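PDB 4MJ3: haloalkane dehalogenase from Mycobacterium rhodesiae, which catalyses the hydrolytic dehalogenation of haloalkanes, replacing the halogen on carbon with a hydroxyl group from water, and belongs to the alpha/beta hydrolase family. Local coordinates for residues Asp2-Pro7 with Ala203-Gly208; Thr91-Tyr96 with Ala209-Met214. All coordinates share one frame; numbering follows the deposited sequence.

Contact 1. Residues Asp2-Pro7 with Ala203-Gly208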
loop_
_atom_site.group_PDB
_atom_site.type_symbol
_atom_site.label_atom_id
_atom_site.label_comp_id
_atom_site.label_asym_id
_atom_site.label_seq_id
_atom_site.Cartn_x
_atom_site.Cartn_y
_atom_site.Cartn_z
ATOM N N ASP A 2 -10.274 -17.472 -12.652
ATOM C CA ASP A 2 -11.640 -17.080 -12.342
ATOM C C ASP A 2 -11.607 -15.858 -11.442
ATOM O O ASP A 2 -10.695 -15.718 -10.628
ATOM C CB ASP A 2 -12.349 -18.270 -11.704
ATOM C CG ASP A 2 -12.501 -19.442 -12.700
ATOM O OD1 ASP A 2 -12.186 -19.302 -13.897
ATOM O OD2 ASP A 2 -12.971 -20.493 -12.288
ATOM N N VAL A 3 -12.548 -14.935 -11.660
ATOM C CA VAL A 3 -12.477 -13.589 -11.065
ATOM C C VAL A 3 -13.860 -13.116 -10.666
ATOM O O VAL A 3 -14.803 -13.209 -11.457
ATOM C CB VAL A 3 -11.902 -12.582 -12.081
ATOM C CG1 VAL A 3 -11.834 -11.176 -11.495
ATOM C CG2 VAL A 3 -10.527 -13.032 -12.567
ATOM N N LEU A 4 -13.963 -12.595 -9.456
ATOM C CA LEU A 4 -15.170 -11.970 -8.958
ATOM C C LEU A 4 -15.045 -10.451 -8.946
ATOM O O LEU A 4 -13.949 -9.899 -8.804
ATOM C CB LEU A 4 -15.471 -12.462 -7.522
ATOM C CG LEU A 4 -15.870 -13.940 -7.441
ATOM C CD1 LEU A 4 -16.010 -14.364 -5.978
ATOM C CD2 LEU A 4 -17.149 -14.202 -8.200
ATOM N N ARG A 5 -16.186 -9.788 -9.037
ATOM C CA ARG A 5 -16.274 -8.328 -8.895
ATOM C C ARG A 5 -17.292 -7.997 -7.804
ATOM O O ARG A 5 -18.427 -8.474 -7.831
ATOM C CB ARG A 5 -16.719 -7.680 -10.197
ATOM C CG ARG A 5 -16.836 -6.159 -10.133
ATOM C CD ARG A 5 -17.027 -5.544 -11.509
ATOM N NE ARG A 5 -15.852 -5.751 -12.356
ATOM C CZ ARG A 5 -15.772 -5.426 -13.648
ATOM N NH1 ARG A 5 -16.783 -4.809 -14.271
ATOM N NH2 ARG A 5 -14.645 -5.662 -14.303
ATOM N N THR A 6 -16.878 -7.177 -6.843
ATOM C CA THR A 6 -17.726 -6.838 -5.701
ATOM C C THR A 6 -18.862 -5.969 -6.208
ATOM O O THR A 6 -18.608 -5.019 -6.945
ATOM C CB THR A 6 -16.933 -6.067 -4.610
ATOM O OG1 THR A 6 -15.814 -6.861 -4.196
ATOM C CG2 THR A 6 -17.806 -5.796 -3.418
ATOM N N PRO A 7 -20.105 -6.319 -5.881
ATOM C CA PRO A 7 -21.207 -5.458 -6.363
ATOM C C PRO A 7 -21.091 -4.000 -5.921
ATOM O O PRO A 7 -20.715 -3.728 -4.785
ATOM C CB PRO A 7 -22.448 -6.098 -5.745
ATOM C CG PRO A 7 -22.058 -7.508 -5.481
ATOM C CD PRO A 7 -20.594 -7.500 -5.174
ATOM N N ALA A 203 -16.487 -14.946 2.041
ATOM C CA ALA A 203 -15.130 -15.475 1.954
ATOM C C ALA A 203 -14.650 -15.711 0.532
ATOM O O ALA A 203 -13.450 -15.699 0.292
ATOM C CB ALA A 203 -15.009 -16.757 2.768
ATOM N N SER A 204 -15.575 -15.875 -0.422
ATOM C CA SER A 204 -15.182 -16.150 -1.813
ATOM C C SER A 204 -14.434 -14.971 -2.437
ATOM O O SER A 204 -13.669 -15.167 -3.390
ATOM C CB SER A 204 -16.390 -16.510 -2.675
ATOM O OG SER A 204 -17.219 -15.394 -2.864
ATOM N N TYR A 205 -14.625 -13.777 -1.878
ATOM C CA TYR A 205 -13.975 -12.559 -2.327
ATOM C C TYR A 205 -12.628 -12.291 -1.625
ATOM O O TYR A 205 -11.990 -11.276 -1.911
ATOM C CB TYR A 205 -14.874 -11.343 -2.084
ATOM C CG TYR A 205 -16.140 -11.314 -2.882
ATOM C CD1 TYR A 205 -17.250 -12.042 -2.472
ATOM C CD2 TYR A 205 -16.227 -10.591 -4.052
ATOM C CE1 TYR A 205 -18.426 -12.013 -3.207
ATOM C CE2 TYR A 205 -17.405 -10.540 -4.789
ATOM C CZ TYR A 205 -18.493 -11.249 -4.359
ATOM O OH TYR A 205 -19.667 -11.231 -5.099
ATOM N N GLN A 206 -12.212 -13.171 -0.716
ATOM C CA GLN A 206 -11.094 -12.870 0.181
ATOM C C GLN A 206 -9.811 -13.661 -0.088
ATOM O O GLN A 206 -8.938 -13.689 0.753
ATOM C CB GLN A 206 -11.528 -13.080 1.645
ATOM C CG GLN A 206 -12.597 -12.114 2.120
ATOM C CD GLN A 206 -12.918 -12.316 3.587
ATOM O OE1 GLN A 206 -13.019 -13.453 4.057
ATOM N NE2 GLN A 206 -13.059 -11.222 4.319
ATOM N N ALA A 207 -9.701 -14.314 -1.243
ATOM C CA ALA A 207 -8.523 -15.106 -1.537
ATOM C C ALA A 207 -7.248 -14.271 -1.493
ATOM O O ALA A 207 -6.221 -14.754 -1.016
ATOM C CB ALA A 207 -8.664 -15.821 -2.878
ATOM N N GLY A 208 -7.315 -13.039 -1.996
ATOM C CA GLY A 208 -6.155 -12.137 -1.998
ATOM C C GLY A 208 -5.795 -11.727 -0.578
ATOM O O GLY A 208 -4.628 -11.692 -0.205
#
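Leu4 sets one methyl squarely over the Tyr205 ring: CD1 stands 4.1 Å from the ring centroid and only 3° off the ring normal, a CH-pi contact in which an aliphatic tip meets the middle of an aromatic face. Two torsions place it there. With CG beside the backbone N (chi1 -68°) and CD1 continuing the chain in extended form (chi2 174°), the same methyl, CD1, also touches Ser204, whose OG lies 3.5 Å away. That hydroxyl is hydrogen-bonded to Asp202 OD1. The rim of the ring meets backbone: Arg5 O approaches Tyr205 CE2 at 3.8 Å, close to the ring plane, while the Arg5 side chain departs from the contact to form a salt bridge with Asp88. Here the N-terminal segment, whose strand 3-4 pairs antiparallel with strand 89-90, packs against a 3-10 turn just ahead of helix 207-211. The turn lies in the sequence between strands 140-145 and 242-244, where haloalkane dehalogenases carry the helical cap over the alpha/beta hydrolase core. Gln206 N bonds Ala203 O at 3.0 Å within this turn, and Gln206 takes the N-cap position of the helix. Farther along the ring, Thr6 OG1 comes in obliquely to Tyr205 CD2 at 3.8 Å, with Pro199 O and Lys89 NZ as its hydrogen-bonding partners. Pro7 meets the phenolic end, its CD 3.8 Å from Tyr205 OH.

Contact 2. Residues Thr91-Tyr96 with Ala209-Met214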
loop_
_atom_site.group_PDB
_atom_site.type_symbol
_atom_site.label_atom_id
_atom_site.label_comp_id
_atom_site.label_asym_id
_atom_site.label_seq_id
_atom_site.Cartn_x
_atom_site.Cartn_y
_atom_site.Cartn_z
ATOM N N THR A 91 -10.273 -15.615 -7.671
ATOM C CA THR A 91 -10.886 -16.462 -6.666
ATOM C C THR A 91 -9.952 -17.473 -6.020
ATOM O O THR A 91 -10.308 -18.054 -5.005
ATOM C CB THR A 91 -12.062 -17.265 -7.284
ATOM O OG1 THR A 91 -11.563 -18.022 -8.378
ATOM C CG2 THR A 91 -13.133 -16.298 -7.774
ATOM N N SER A 92 -8.802 -17.723 -6.625
ATOM C CA SER A 92 -7.884 -18.730 -6.087
ATOM C C SER A 92 -6.714 -18.059 -5.401
ATOM O O SER A 92 -6.128 -17.129 -5.936
ATOM C CB SER A 92 -7.355 -19.660 -7.181
ATOM O OG SER A 92 -6.389 -20.548 -6.620
ATOM N N ARG A 93 -6.336 -18.572 -4.230
ATOM C CA ARG A 93 -5.148 -18.061 -3.540
ATOM C C ARG A 93 -3.892 -18.162 -4.404
ATOM O O ARG A 93 -3.015 -17.310 -4.333
ATOM C CB ARG A 93 -4.979 -18.767 -2.189
ATOM C CG ARG A 93 -6.040 -18.327 -1.180
ATOM C CD ARG A 93 -5.959 -19.045 0.158
ATOM N NE ARG A 93 -4.675 -18.824 0.810
ATOM C CZ ARG A 93 -4.439 -18.945 2.115
ATOM N NH1 ARG A 93 -5.403 -19.261 2.975
ATOM N NH2 ARG A 93 -3.200 -18.762 2.546
ATOM N N ASP A 94 -3.830 -19.193 -5.242
ATOM C CA ASP A 94 -2.685 -19.405 -6.118
ATOM C C ASP A 94 -2.558 -18.373 -7.236
ATOM O O ASP A 94 -1.514 -18.304 -7.864
ATOM C CB ASP A 94 -2.749 -20.812 -6.717
ATOM C CG ASP A 94 -2.630 -21.882 -5.671
ATOM O OD1 ASP A 94 -1.874 -21.685 -4.690
ATOM O OD2 ASP A 94 -3.299 -22.914 -5.827
ATOM N N ASP A 95 -3.604 -17.579 -7.480
ATOM C CA ASP A 95 -3.574 -16.496 -8.465
ATOM C C ASP A 95 -2.743 -15.311 -7.926
ATOM O O ASP A 95 -2.364 -14.428 -8.694
ATOM C CB ASP A 95 -4.990 -15.953 -8.790
ATOM C CG ASP A 95 -5.933 -16.988 -9.481
ATOM O OD1 ASP A 95 -5.447 -17.783 -10.300
ATOM O OD2 ASP A 95 -7.166 -16.952 -9.193
ATOM N N TYR A 96 -2.534 -15.255 -6.613
ATOM C CA TYR A 96 -1.858 -14.118 -6.009
ATOM C C TYR A 96 -0.428 -14.507 -5.673
ATOM O O TYR A 96 -0.174 -15.462 -4.901
ATOM C CB TYR A 96 -2.569 -13.651 -4.746
ATOM C CG TYR A 96 -3.993 -13.208 -4.955
ATOM C CD1 TYR A 96 -5.031 -14.132 -4.911
ATOM C CD2 TYR A 96 -4.302 -11.890 -5.210
ATOM C CE1 TYR A 96 -6.354 -13.740 -5.093
ATOM C CE2 TYR A 96 -5.625 -11.475 -5.377
ATOM C CZ TYR A 96 -6.636 -12.407 -5.324
ATOM O OH TYR A 96 -7.941 -12.047 -5.464
ATOM N N ALA A 209 -6.825 -11.428 0.213
ATOM C CA ALA A 209 -6.631 -11.071 1.627
ATOM C C ALA A 209 -6.051 -12.243 2.462
ATOM O O ALA A 209 -5.212 -12.027 3.325
ATOM C CB ALA A 209 -7.946 -10.560 2.228
ATOM N N ARG A 210 -6.491 -13.471 2.197
ATOM C CA ARG A 210 -5.928 -14.630 2.900
ATOM C C ARG A 210 -4.500 -14.948 2.464
ATOM O O ARG A 210 -3.703 -15.384 3.268
ATOM C CB ARG A 210 -6.799 -15.862 2.665
ATOM C CG ARG A 210 -8.106 -15.813 3.415
ATOM C CD ARG A 210 -7.938 -16.111 4.895
ATOM N NE ARG A 210 -9.242 -16.378 5.506
ATOM C CZ ARG A 210 -9.447 -16.778 6.757
ATOM N NH1 ARG A 210 -8.441 -16.956 7.605
ATOM N NH2 ARG A 210 -10.682 -17.025 7.159
ATOM N N GLN A 211 -4.198 -14.745 1.191
ATOM C CA GLN A 211 -2.902 -15.148 0.658
ATOM C C GLN A 211 -1.789 -14.152 1.012
ATOM O O GLN A 211 -0.630 -14.571 1.146
ATOM C CB GLN A 211 -2.966 -15.410 -0.852
ATOM C CG GLN A 211 -1.705 -16.049 -1.465
ATOM C CD GLN A 211 -1.361 -17.427 -0.906
ATOM O OE1 GLN A 211 -2.083 -18.009 -0.094
ATOM N NE2 GLN A 211 -0.218 -17.941 -1.327
ATOM N N PHE A 212 -2.104 -12.868 1.158
ATOM C CA PHE A 212 -1.036 -11.871 1.294
ATOM C C PHE A 212 0.015 -12.188 2.347
ATOM O O PHE A 212 1.213 -12.119 2.071
ATOM C CB PHE A 212 -1.557 -10.447 1.560
ATOM C CG PHE A 212 -1.301 -9.479 0.424
ATOM C CD1 PHE A 212 -0.162 -9.588 -0.371
ATOM C CD2 PHE A 212 -2.161 -8.422 0.207
ATOM C CE1 PHE A 212 0.066 -8.701 -1.397
ATOM C CE2 PHE A 212 -1.959 -7.552 -0.836
ATOM C CZ PHE A 212 -0.820 -7.665 -1.623
ATOM N N PRO A 213 -0.415 -12.566 3.548
ATOM C CA PRO A 213 0.593 -12.811 4.589
ATOM C C PRO A 213 1.530 -13.987 4.279
ATOM O O PRO A 213 2.653 -14.037 4.808
ATOM C CB PRO A 213 -0.257 -13.103 5.829
ATOM C CG PRO A 213 -1.530 -12.374 5.559
ATOM C CD PRO A 213 -1.779 -12.632 4.107
HETATM N N MSE A 214 1.093 -14.921 3.438
HETATM C CA MSE A 214 1.951 -16.044 3.009
HETATM C C MSE A 214 2.932 -15.643 1.936
HETATM O O MSE A 214 3.873 -16.385 1.649
HETATM C CB MSE A 214 1.121 -17.231 2.506
HETATM C CG MSE A 214 0.089 -17.729 3.520
HETATM SE SE MSE A 214 0.855 -18.011 5.328
HETATM C CE MSE A 214 2.154 -19.427 4.873
HETATM O O HOH W 1 1.119 -17.613 -4.171
#
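The guanidinium of Arg93 lies with one face against the helix backbone, where Arg210 O sits 3.5 Å above the plane and Gln211 N somewhat higher, both displaced toward the rim of the group. Arg210 O is badly angled to accept from Arg93 NH2 and bonds Gln169 NE2 instead. At the edge, in the plane, come CG of Met214, present as selenomethionine, and the amide carbon of Gln211. Arg93 NE and NH2 both point at Gln211 OE1, a side-on grip with lengths of 2.9 Å from NE and 3.0 Å from NH2; NH2 also hydrogen-bonds Gln169 OE1, of helix 159-170. The carbonyl oxygen lies almost exactly in the guanidinium plane, yet the amide itself is turned by 65° against it. CG of Gln211 is anti to the backbone N (chi1 -171°), and a bend at chi2 brings OE1 to the guanidinium edge; on the way Gln211 CG passes 3.4 Å from Arg93 O. This packs the turn that leads from strand 89-90, outside the central sheet, to helix 98-112 against the cap helix 207-211. Ser92 opens that turn as an ST turn, OG accepting from Asp94 N, while Ser92 N donates to Asp95 OD2. Arg93 O also lies at the edge of the Tyr96 ring. A water accepts from Gln211 NE2 and donates to Tyr96 O at 2.6 Å, bridging the segments. Beside Arg93, Arg210 holds its nearly parallel guanidinium apart, NE 5.4 Å from Arg93 NH1, a like-charge proximity probably eased by the bonds of Arg210 to Ser168 O and Val171 O.

From the N terminus the chain lays down 2-7, crosses the first strands of the core sheet and reaches 91-96, then passes through the core and into the cap helices before arriving at 203-208 and, without a break, 209-214. Contact 1 therefore closes a loop of 195 residues and contact 2 one of 112; their segments alternate, so the two loops cross rather than nest. Helix 207-211 serves both, and on the other side 2-7 and 91-96 are joined by a backbone bond between Asp2 and Thr91 that extends the pairing of strands 3-4 and 89-90. The contact centres lie about 11 Å apart, and together they tie N-terminal strand, core turn and cap.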